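Local structure of putative uncharacterized protein (Chaetomium thermophilum, 4XRI) at residues I14-S19 / G60-A65; N41-L46 / N91-E96; I127-L132 / T172-S177. The protein probably carries protein cargo into the nucleus as an importin beta-type transport receptor, a superhelix of HEAT repeats thought to bind a small Ran-type GTPase. The protein carries 2 engineered substitutions. All blocks are in the same frame, centred on the assembly; numbering follows the deposited sequence.

Interaction 1 (I14-S19 / G60-A65); sequences IILENS and GHIRAA. With SO4 (sulfate ion), chain C.
At the N-terminal end of the HEAT-repeat superhelix, the short helix 11-19 crosses the start of helix 60-72 at a right angle, the segment axes 9.5 Å apart at their closest. A crossing this steep leaves only a small patch of overlap, in which a His-carboxylate hydrogen bond lies beside an apolar cluster. The bond runs from H61 to E17. The glutamate leaves its helix with CG anti to the backbone N (chi1 -171°) and then turns about CB-CG, the chain bent at chi2, which swings the carboxylate across to the neighbouring helix. H61 NE2 donates to E17 OE1 at 3.1 Å with an N-H...O angle of 161°; OE1 accepts through its syn lone pair and lies almost in the plane of the imidazole. The carboxylate plane is nevertheless turned 56° from the ring. On the other ring nitrogen, H61 ND1 donates to O2 of a sulfate, probably taken from the crystallisation liquor, at a very short 2.4 Å. The same O2 also receives H61 N, so it is gripped twice by one residue near the helix start. With anionic groups at both nitrogens, the ring is plausibly doubly protonated. Beside the E17 bond, L16 points its CB at the opposite helix and lays CD1 3.9 Å from I62 CG2, while L16 CD2 reaches A65 CB at 4.3 Å. I62 serves both halves of the contact, for its CD1 tip lies 3.3 Å from E17 OE1, the two side chains crossing at about a right angle. K115 is a further ligand of the sulfate. The far side of helix 11-19 rests on helix 24-40, where I15 meets Q33 and L34 and N18 meets L26 and A30, while R63, pointing away from the crossing, forms a salt bridge with E56.

Interaction 2 (N41-L46 / N91-E96); sequences NFSQYL and NQTDQE. With SO4 (sulfate ion), chain F.
Apolar contact, polar proximity and capping share the work where, in the importin-beta N-terminal domain, the first turn of helix 42-54 faces the linker between helices 79-91 and 95-108. The apolar part centres on a single methyl group, T93 CG2. It lies 3.8 Å from L46 CD1 and 4.0 Å from F42 CD2, meeting the phenyl ring at its edge. F42 holds CG anti to the backbone N (chi1 -175°), and L46 CD2 from the next turn covers one ring face, 3.8 Å above the plane and offset toward the rim. The threonine can offer its methyl because OG1 occupies the crowded position between backbone N and carbonyl carbon, where it is bound to W89 O and R98 NH2.

Polar groups come close without any hydrogen bond between the two segments. S43 OG lies 3.5 Å from Q92 O and 3.9 Å from D94 OD1, neither counting as a hydrogen bond. The aspartate has its own partner in T97.

Capping marks both helix starts. N41 is the N-cap of helix 42-54, its OD1 accepting from Q44 N at 3.2 Å; the bond is straight at the hydrogen, 165°, yet the donor stands above the carbonyl plane. D94 is the N-cap of helix 95-108. Just past it, Q95 N donates to O3 of a sulfate, probably from the crystallisation liquor, at 3.1 Å, and R98 NH2 binds the same ion. An anion at this N-terminal end would be favoured by the helix dipole.

Around the contact, F42 also touches K88 and L46 touches W89, both of helix 79-91, while Y45 turns to L34, A37 and A38 of helix 24-40 and L46 also meets L70 of helix 60-72.

Interaction 3 (I127-L132 / T172-S177); sequences IAAIEL and TDLRNS
L174 carries the contact of helix 172-178 with segment 127-132, though its CB does not point straight at it; this is helix-to-helix packing in the HEAT-repeat superhelix, with no bound group in the contact. Its CG stands anti to the backbone N (chi1 178°), and chi2 of 58° turns the fork so that CD1 and CD2 meet different residues of 127-132. CD1 touches L132 CB at 3.8 Å and L132 CD1 at the same separation; CD2 lies 4.2 Å from A129 CA. L132 answers with the other common leucine shape, CG anti to its carbonyl carbon (chi1 -72°), and the two side chains cross obliquely.

S177, one turn further along, adopts the crowded position for OG, between backbone N and carbonyl carbon (chi1 77°). That torsion turns the hydroxyl back on its own helix, where S177 OG donates to L174 O at 2.6 Å, in the carbonyl plane and on a lone pair. The polar tip is thereby satisfied locally, and S177 CB is left 3.6 Å from L132 O. Between the segments the contact therefore rests on van der Waals packing, with no hydrogen bond.

E131 points away from helix 172-178 and pairs with K102 of helix 95-108 and W89 of helix 79-91, I130 packs on helix 79-91, and A128 meets L140 and L132 meets M141, both of helix 140-150.

Overall arrangement
The three contacts illustrate how a helical-repeat superhelix is assembled from small, local contacts between parts of the chain some 40 to 45 residues apart. Interactions 1 and 2 interlock along the chain, their segments alternating, and helices 42-54 and 60-72 follow one another; their centres lie 21 Å apart and their nearest atoms about 7 Å. Interaction 3 comes later in sequence, with its centre 21 Å from that of interaction 2 and nearest atoms about 6 Å away. W89 ties these two together, since it touches L46, accepts from T93 and donates to E131. Interactions 1 and 3 are farther apart, 29 Å between centres. Separate sulfates occupy interactions 1 and 2, each near a helix start.

Interaction 1 (I14-S19 / G60-A65)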
loop_
_atom_site.group_PDB
_atom_site.type_symbol
_atom_site.label_atom_id
_atom_site.label_comp_id
_atom_site.label_asym_id
_atom_site.label_seq_id
_atom_site.Cartn_x
_atom_site.Cartn_y
_atom_site.Cartn_z
ATOM N N ILE A 14 38.766 -17.199 -2.882
ATOM C CA ILE A 14 38.874 -16.496 -1.611
ATOM C C ILE A 14 38.097 -15.180 -1.640
ATOM O O ILE A 14 37.461 -14.812 -0.652
ATOM C CB ILE A 14 40.348 -16.233 -1.252
ATOM C CG1 ILE A 14 41.057 -17.558 -0.969
ATOM C CG2 ILE A 14 40.467 -15.310 -0.052
ATOM C CD1 ILE A 14 42.504 -17.404 -0.564
ATOM N N ILE A 15 38.129 -14.481 -2.772
ATOM C CA ILE A 15 37.361 -13.245 -2.905
ATOM C C ILE A 15 35.864 -13.534 -2.805
ATOM O O ILE A 15 35.110 -12.756 -2.218
ATOM C CB ILE A 15 37.644 -12.516 -4.239
ATOM C CG1 ILE A 15 39.147 -12.350 -4.467
ATOM C CG2 ILE A 15 36.963 -11.149 -4.260
ATOM C CD1 ILE A 15 39.872 -11.679 -3.328
ATOM N N LEU A 16 35.436 -14.651 -3.386
ATOM C CA LEU A 16 34.033 -15.047 -3.342
ATOM C C LEU A 16 33.631 -15.523 -1.953
ATOM O O LEU A 16 32.532 -15.231 -1.485
ATOM C CB LEU A 16 33.751 -16.145 -4.365
ATOM C CG LEU A 16 33.759 -15.743 -5.840
ATOM C CD1 LEU A 16 33.571 -16.968 -6.716
ATOM C CD2 LEU A 16 32.693 -14.699 -6.131
ATOM N N GLU A 17 34.520 -16.269 -1.305
ATOM C CA GLU A 17 34.269 -16.740 0.051
ATOM C C GLU A 17 34.140 -15.548 0.990
ATOM O O GLU A 17 33.252 -15.506 1.841
ATOM C CB GLU A 17 35.384 -17.678 0.518
ATOM C CG GLU A 17 35.085 -18.380 1.833
ATOM C CD GLU A 17 33.902 -19.325 1.734
ATOM O OE1 GLU A 17 34.021 -20.356 1.040
ATOM O OE2 GLU A 17 32.853 -19.035 2.347
ATOM N N ASN A 18 35.033 -14.577 0.822
ATOM C CA ASN A 18 34.964 -13.333 1.578
ATOM C C ASN A 18 33.731 -12.523 1.199
ATOM O O ASN A 18 33.201 -11.765 2.011
ATOM C CB ASN A 18 36.223 -12.496 1.352
ATOM C CG ASN A 18 37.457 -13.124 1.963
ATOM O OD1 ASN A 18 37.378 -13.824 2.973
ATOM N ND2 ASN A 18 38.611 -12.873 1.355
ATOM N N SER A 19 33.278 -12.689 -0.039
ATOM C CA SER A 19 32.077 -12.006 -0.509
ATOM C C SER A 19 30.839 -12.502 0.231
ATOM O O SER A 19 29.826 -11.807 0.299
ATOM C CB SER A 19 31.903 -12.194 -2.018
ATOM O OG SER A 19 30.734 -11.539 -2.480
ATOM N N GLY A 60 29.958 -26.047 -4.172
ATOM C CA GLY A 60 28.747 -25.532 -4.781
ATOM C C GLY A 60 28.449 -24.080 -4.467
ATOM O O GLY A 60 28.032 -23.324 -5.348
ATOM N N HIS A 61 28.661 -23.683 -3.215
ATOM C CA HIS A 61 28.329 -22.327 -2.795
ATOM C C HIS A 61 29.278 -21.300 -3.410
ATOM O O HIS A 61 28.884 -20.162 -3.669
ATOM C CB HIS A 61 28.337 -22.217 -1.266
ATOM C CG HIS A 61 29.690 -22.387 -0.646
ATOM N ND1 HIS A 61 30.215 -23.622 -0.329
ATOM C CD2 HIS A 61 30.618 -21.476 -0.270
ATOM C CE1 HIS A 61 31.411 -23.464 0.208
ATOM N NE2 HIS A 61 31.680 -22.171 0.256
ATOM N N ILE A 62 30.519 -21.706 -3.657
ATOM C CA ILE A 62 31.470 -20.841 -4.348
ATOM C C ILE A 62 31.043 -20.647 -5.798
ATOM O O ILE A 62 31.023 -19.525 -6.310
ATOM C CB ILE A 62 32.901 -21.411 -4.309
ATOM C CG1 ILE A 62 33.406 -21.482 -2.868
ATOM C CG2 ILE A 62 33.838 -20.555 -5.155
ATOM C CD1 ILE A 62 33.408 -20.145 -2.162
ATOM N N ARG A 63 30.701 -21.753 -6.453
ATOM C CA ARG A 63 30.275 -21.728 -7.846
ATOM C C ARG A 63 29.004 -20.908 -8.026
ATOM O O ARG A 63 28.878 -20.147 -8.985
ATOM C CB ARG A 63 30.056 -23.152 -8.358
ATOM C CG ARG A 63 31.287 -24.029 -8.263
ATOM C CD ARG A 63 30.980 -25.455 -8.670
ATOM N NE ARG A 63 30.669 -25.567 -10.091
ATOM C CZ ARG A 63 30.339 -26.705 -10.693
ATOM N NH1 ARG A 63 30.270 -27.828 -9.991
ATOM N NH2 ARG A 63 30.069 -26.717 -11.992
ATOM N N ALA A 64 28.063 -21.075 -7.100
ATOM C CA ALA A 64 26.826 -20.307 -7.121
ATOM C C ALA A 64 27.131 -18.822 -6.991
ATOM O O ALA A 64 26.599 -18.003 -7.738
ATOM C CB ALA A 64 25.891 -20.763 -6.006
ATOM N N ALA A 65 28.000 -18.491 -6.040
ATOM C CA ALA A 65 28.428 -17.113 -5.815
ATOM C C ALA A 65 29.029 -16.503 -7.076
ATOM O O ALA A 65 28.744 -15.354 -7.416
ATOM C CB ALA A 65 29.432 -17.055 -4.676
HETATM S S SO4 C . 28.153 -26.321 -0.289
HETATM O O1 SO4 C . 27.886 -25.511 0.895
HETATM O O2 SO4 C . 29.297 -25.764 -1.004
HETATM O O3 SO4 C . 28.457 -27.690 0.114
HETATM O O4 SO4 C . 26.979 -26.323 -1.156
#

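Interaction 2 (N41-L46 / N91-E96)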
loop_
_atom_site.group_PDB
_atom_site.type_symbol
_atom_site.label_atom_id
_atom_site.label_comp_id
_atom_site.label_asym_id
_atom_site.label_seq_id
_atom_site.Cartn_x
_atom_site.Cartn_y
_atom_site.Cartn_z
ATOM N N ASN A 41 38.866 -4.530 -16.076
ATOM C CA ASN A 41 38.746 -5.352 -17.273
ATOM C C ASN A 41 37.472 -6.176 -17.185
ATOM O O ASN A 41 37.463 -7.267 -16.610
ATOM C CB ASN A 41 39.970 -6.258 -17.447
ATOM C CG ASN A 41 40.029 -6.918 -18.821
ATOM O OD1 ASN A 41 39.013 -7.087 -19.494
ATOM N ND2 ASN A 41 41.232 -7.296 -19.240
ATOM N N PHE A 42 36.401 -5.646 -17.763
ATOM C CA PHE A 42 35.081 -6.252 -17.651
ATOM C C PHE A 42 35.031 -7.648 -18.265
ATOM O O PHE A 42 34.435 -8.563 -17.697
ATOM C CB PHE A 42 34.033 -5.352 -18.305
ATOM C CG PHE A 42 32.627 -5.843 -18.141
ATOM C CD1 PHE A 42 32.027 -5.855 -16.893
ATOM C CD2 PHE A 42 31.902 -6.287 -19.232
ATOM C CE1 PHE A 42 30.731 -6.304 -16.736
ATOM C CE2 PHE A 42 30.605 -6.739 -19.082
ATOM C CZ PHE A 42 30.019 -6.747 -17.832
ATOM N N SER A 43 35.667 -7.809 -19.421
ATOM C CA SER A 43 35.684 -9.093 -20.114
ATOM C C SER A 43 36.390 -10.167 -19.294
ATOM O O SER A 43 35.899 -11.290 -19.171
ATOM C CB SER A 43 36.356 -8.955 -21.481
ATOM O OG SER A 43 35.579 -8.142 -22.343
ATOM N N GLN A 44 37.541 -9.816 -18.731
ATOM C CA GLN A 44 38.314 -10.754 -17.926
ATOM C C GLN A 44 37.563 -11.102 -16.647
ATOM O O GLN A 44 37.657 -12.223 -16.142
ATOM C CB GLN A 44 39.690 -10.172 -17.595
ATOM C CG GLN A 44 40.786 -11.216 -17.469
ATOM C CD GLN A 44 41.041 -11.952 -18.772
ATOM O OE1 GLN A 44 40.733 -11.451 -19.855
ATOM N NE2 GLN A 44 41.603 -13.151 -18.673
ATOM N N TYR A 45 36.818 -10.128 -16.135
ATOM C CA TYR A 45 35.947 -10.328 -14.982
ATOM C C TYR A 45 34.896 -11.387 -15.299
ATOM O O TYR A 45 34.638 -12.283 -14.495
ATOM C CB TYR A 45 35.288 -9.004 -14.584
ATOM C CG TYR A 45 34.322 -9.078 -13.419
ATOM C CD1 TYR A 45 34.763 -9.393 -12.140
ATOM C CD2 TYR A 45 32.972 -8.794 -13.594
ATOM C CE1 TYR A 45 33.882 -9.447 -11.072
ATOM C CE2 TYR A 45 32.085 -8.843 -12.534
ATOM C CZ TYR A 45 32.546 -9.168 -11.275
ATOM O OH TYR A 45 31.666 -9.219 -10.218
ATOM N N LEU A 46 34.306 -11.283 -16.487
ATOM C CA LEU A 46 33.298 -12.238 -16.936
ATOM C C LEU A 46 33.881 -13.638 -17.081
ATOM O O LEU A 46 33.298 -14.613 -16.607
ATOM C CB LEU A 46 32.686 -11.795 -18.267
ATOM C CG LEU A 46 31.927 -10.469 -18.273
ATOM C CD1 LEU A 46 31.158 -10.301 -19.577
ATOM C CD2 LEU A 46 30.997 -10.372 -17.075
ATOM N N ASN A 91 28.289 -3.989 -25.731
ATOM C CA ASN A 91 29.288 -3.120 -26.349
ATOM C C ASN A 91 30.649 -3.042 -25.660
ATOM O O ASN A 91 31.557 -2.378 -26.163
ATOM C CB ASN A 91 28.722 -1.705 -26.465
ATOM C CG ASN A 91 27.615 -1.604 -27.494
ATOM O OD1 ASN A 91 27.710 -2.173 -28.582
ATOM N ND2 ASN A 91 26.553 -0.887 -27.151
ATOM N N GLN A 92 30.804 -3.706 -24.522
ATOM C CA GLN A 92 32.080 -3.654 -23.816
ATOM C C GLN A 92 32.719 -5.032 -23.691
ATOM O O GLN A 92 33.634 -5.242 -22.893
ATOM C CB GLN A 92 31.897 -3.017 -22.440
ATOM C CG GLN A 92 31.510 -1.549 -22.523
ATOM C CD GLN A 92 31.297 -0.915 -21.166
ATOM O OE1 GLN A 92 30.310 -0.210 -20.948
ATOM N NE2 GLN A 92 32.226 -1.152 -20.247
ATOM N N THR A 93 32.228 -5.966 -24.496
ATOM C CA THR A 93 32.855 -7.271 -24.629
ATOM C C THR A 93 33.200 -7.517 -26.092
ATOM O O THR A 93 32.747 -6.792 -26.976
ATOM C CB THR A 93 31.942 -8.407 -24.129
ATOM O OG1 THR A 93 30.764 -8.464 -24.944
ATOM C CG2 THR A 93 31.545 -8.180 -22.682
ATOM N N ASP A 94 34.014 -8.535 -26.341
ATOM C CA ASP A 94 34.245 -9.003 -27.698
ATOM C C ASP A 94 33.395 -10.244 -27.930
ATOM O O ASP A 94 32.816 -10.789 -26.989
ATOM C CB ASP A 94 35.726 -9.299 -27.937
ATOM C CG ASP A 94 36.310 -10.234 -26.901
ATOM O OD1 ASP A 94 36.142 -9.961 -25.695
ATOM O OD2 ASP A 94 36.933 -11.240 -27.297
ATOM N N GLN A 95 33.317 -10.690 -29.178
ATOM C CA GLN A 95 32.504 -11.854 -29.507
ATOM C C GLN A 95 33.115 -13.126 -28.928
ATOM O O GLN A 95 32.396 -14.045 -28.537
ATOM C CB GLN A 95 32.336 -11.988 -31.020
ATOM C CG GLN A 95 31.450 -13.150 -31.442
ATOM C CD GLN A 95 30.046 -13.052 -30.874
ATOM O OE1 GLN A 95 29.237 -12.240 -31.321
ATOM N NE2 GLN A 95 29.752 -13.879 -29.877
ATOM N N GLU A 96 34.441 -13.169 -28.867
ATOM C CA GLU A 96 35.141 -14.329 -28.325
ATOM C C GLU A 96 34.789 -14.547 -26.856
ATOM O O GLU A 96 34.544 -15.676 -26.429
ATOM C CB GLU A 96 36.655 -14.173 -28.486
ATOM C CG GLU A 96 37.452 -15.356 -27.964
ATOM C CD GLU A 96 38.949 -15.179 -28.131
ATOM O OE1 GLU A 96 39.367 -14.301 -28.918
ATOM O OE2 GLU A 96 39.709 -15.918 -27.471
HETATM S S SO4 F . 32.740 -7.730 -31.289
HETATM O O1 SO4 F . 31.690 -7.714 -32.303
HETATM O O2 SO4 F . 33.451 -6.456 -31.300
HETATM O O3 SO4 F . 33.678 -8.814 -31.573
HETATM O O4 SO4 F . 32.138 -7.935 -29.974
#

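Interaction 3 (I127-L132 / T172-S177)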
loop_
_atom_site.group_PDB
_atom_site.type_symbol
_atom_site.label_atom_id
_atom_site.label_comp_id
_atom_site.label_asym_id
_atom_site.label_seq_id
_atom_site.Cartn_x
_atom_site.Cartn_y
_atom_site.Cartn_z
ATOM N N ILE A 127 21.567 -13.476 -20.032
ATOM C CA ILE A 127 22.136 -13.304 -21.362
ATOM C C ILE A 127 21.037 -13.342 -22.421
ATOM O O ILE A 127 21.027 -12.535 -23.354
ATOM C CB ILE A 127 23.181 -14.387 -21.675
ATOM C CG1 ILE A 127 24.366 -14.282 -20.714
ATOM C CG2 ILE A 127 23.655 -14.275 -23.116
ATOM C CD1 ILE A 127 25.439 -15.320 -20.955
ATOM N N ALA A 128 20.109 -14.279 -22.259
ATOM C CA ALA A 128 19.014 -14.458 -23.207
ATOM C C ALA A 128 18.138 -13.213 -23.304
ATOM O O ALA A 128 17.669 -12.856 -24.386
ATOM C CB ALA A 128 18.171 -15.663 -22.817
ATOM N N ALA A 129 17.923 -12.557 -22.167
ATOM C CA ALA A 129 17.101 -11.352 -22.114
ATOM C C ALA A 129 17.703 -10.247 -22.975
ATOM O O ALA A 129 16.996 -9.370 -23.472
ATOM C CB ALA A 129 16.943 -10.881 -20.681
ATOM N N ILE A 130 19.017 -10.311 -23.158
ATOM C CA ILE A 130 19.726 -9.351 -23.990
ATOM C C ILE A 130 19.798 -9.798 -25.449
ATOM O O ILE A 130 19.546 -9.011 -26.364
ATOM C CB ILE A 130 21.160 -9.118 -23.471
ATOM C CG1 ILE A 130 21.130 -8.597 -22.034
ATOM C CG2 ILE A 130 21.908 -8.153 -24.386
ATOM C CD1 ILE A 130 22.492 -8.587 -21.373
ATOM N N GLU A 131 20.128 -11.067 -25.663
ATOM C CA GLU A 131 20.494 -11.530 -26.999
ATOM C C GLU A 131 19.338 -12.043 -27.860
ATOM O O GLU A 131 19.348 -11.866 -29.080
ATOM C CB GLU A 131 21.551 -12.625 -26.890
ATOM C CG GLU A 131 22.897 -12.127 -26.410
ATOM C CD GLU A 131 24.043 -12.976 -26.921
ATOM O OE1 GLU A 131 23.786 -14.118 -27.360
ATOM O OE2 GLU A 131 25.198 -12.497 -26.902
ATOM N N LEU A 132 18.348 -12.674 -27.239
ATOM C CA LEU A 132 17.232 -13.247 -27.995
ATOM C C LEU A 132 16.378 -12.214 -28.758
ATOM O O LEU A 132 15.979 -12.471 -29.897
ATOM C CB LEU A 132 16.336 -14.067 -27.068
ATOM C CG LEU A 132 16.943 -15.391 -26.608
ATOM C CD1 LEU A 132 15.957 -16.177 -25.757
ATOM C CD2 LEU A 132 17.383 -16.217 -27.805
ATOM N N THR A 172 8.158 -7.618 -23.504
ATOM C CA THR A 172 7.417 -7.810 -24.748
ATOM C C THR A 172 8.273 -8.372 -25.881
ATOM O O THR A 172 7.861 -9.300 -26.580
ATOM C CB THR A 172 6.784 -6.484 -25.221
ATOM O OG1 THR A 172 5.820 -6.045 -24.256
ATOM C CG2 THR A 172 6.095 -6.661 -26.566
ATOM N N ASP A 173 9.462 -7.810 -26.060
ATOM C CA ASP A 173 10.337 -8.225 -27.149
ATOM C C ASP A 173 10.848 -9.651 -26.957
ATOM O O ASP A 173 10.927 -10.423 -27.912
ATOM C CB ASP A 173 11.510 -7.253 -27.286
ATOM C CG ASP A 173 11.053 -5.829 -27.549
ATOM O OD1 ASP A 173 9.858 -5.640 -27.866
ATOM O OD2 ASP A 173 11.881 -4.903 -27.438
ATOM N N LEU A 174 11.195 -9.997 -25.722
ATOM C CA LEU A 174 11.653 -11.348 -25.421
ATOM C C LEU A 174 10.535 -12.364 -25.642
ATOM O O LEU A 174 10.749 -13.405 -26.266
ATOM C CB LEU A 174 12.168 -11.435 -23.987
ATOM C CG LEU A 174 12.635 -12.812 -23.515
ATOM C CD1 LEU A 174 13.738 -13.346 -24.416
ATOM C CD2 LEU A 174 13.109 -12.748 -22.077
ATOM N N ARG A 175 9.350 -12.051 -25.123
ATOM C CA ARG A 175 8.164 -12.879 -25.329
ATOM C C ARG A 175 7.935 -13.137 -26.812
ATOM O O ARG A 175 7.757 -14.278 -27.235
ATOM C CB ARG A 175 6.924 -12.215 -24.716
ATOM C CG ARG A 175 6.826 -12.320 -23.205
ATOM C CD ARG A 175 6.667 -13.766 -22.745
ATOM N NE ARG A 175 5.766 -13.880 -21.600
ATOM C CZ ARG A 175 6.066 -13.483 -20.367
ATOM N NH1 ARG A 175 7.244 -12.938 -20.107
ATOM N NH2 ARG A 175 5.183 -13.625 -19.391
ATOM N N ASN A 176 7.955 -12.060 -27.595
ATOM C CA ASN A 176 7.734 -12.133 -29.032
ATOM C C ASN A 176 8.795 -12.972 -29.734
ATOM O O ASN A 176 8.499 -13.677 -30.696
ATOM C CB ASN A 176 7.702 -10.728 -29.635
ATOM C CG ASN A 176 7.416 -10.740 -31.123
ATOM O OD1 ASN A 176 6.557 -11.486 -31.596
ATOM N ND2 ASN A 176 8.140 -9.915 -31.870
ATOM N N SER A 177 10.030 -12.897 -29.245
ATOM C CA SER A 177 11.122 -13.673 -29.821
ATOM C C SER A 177 10.966 -15.160 -29.514
ATOM O O SER A 177 11.530 -16.009 -30.204
ATOM C CB SER A 177 12.473 -13.174 -29.304
ATOM O OG SER A 177 12.719 -13.626 -27.986
#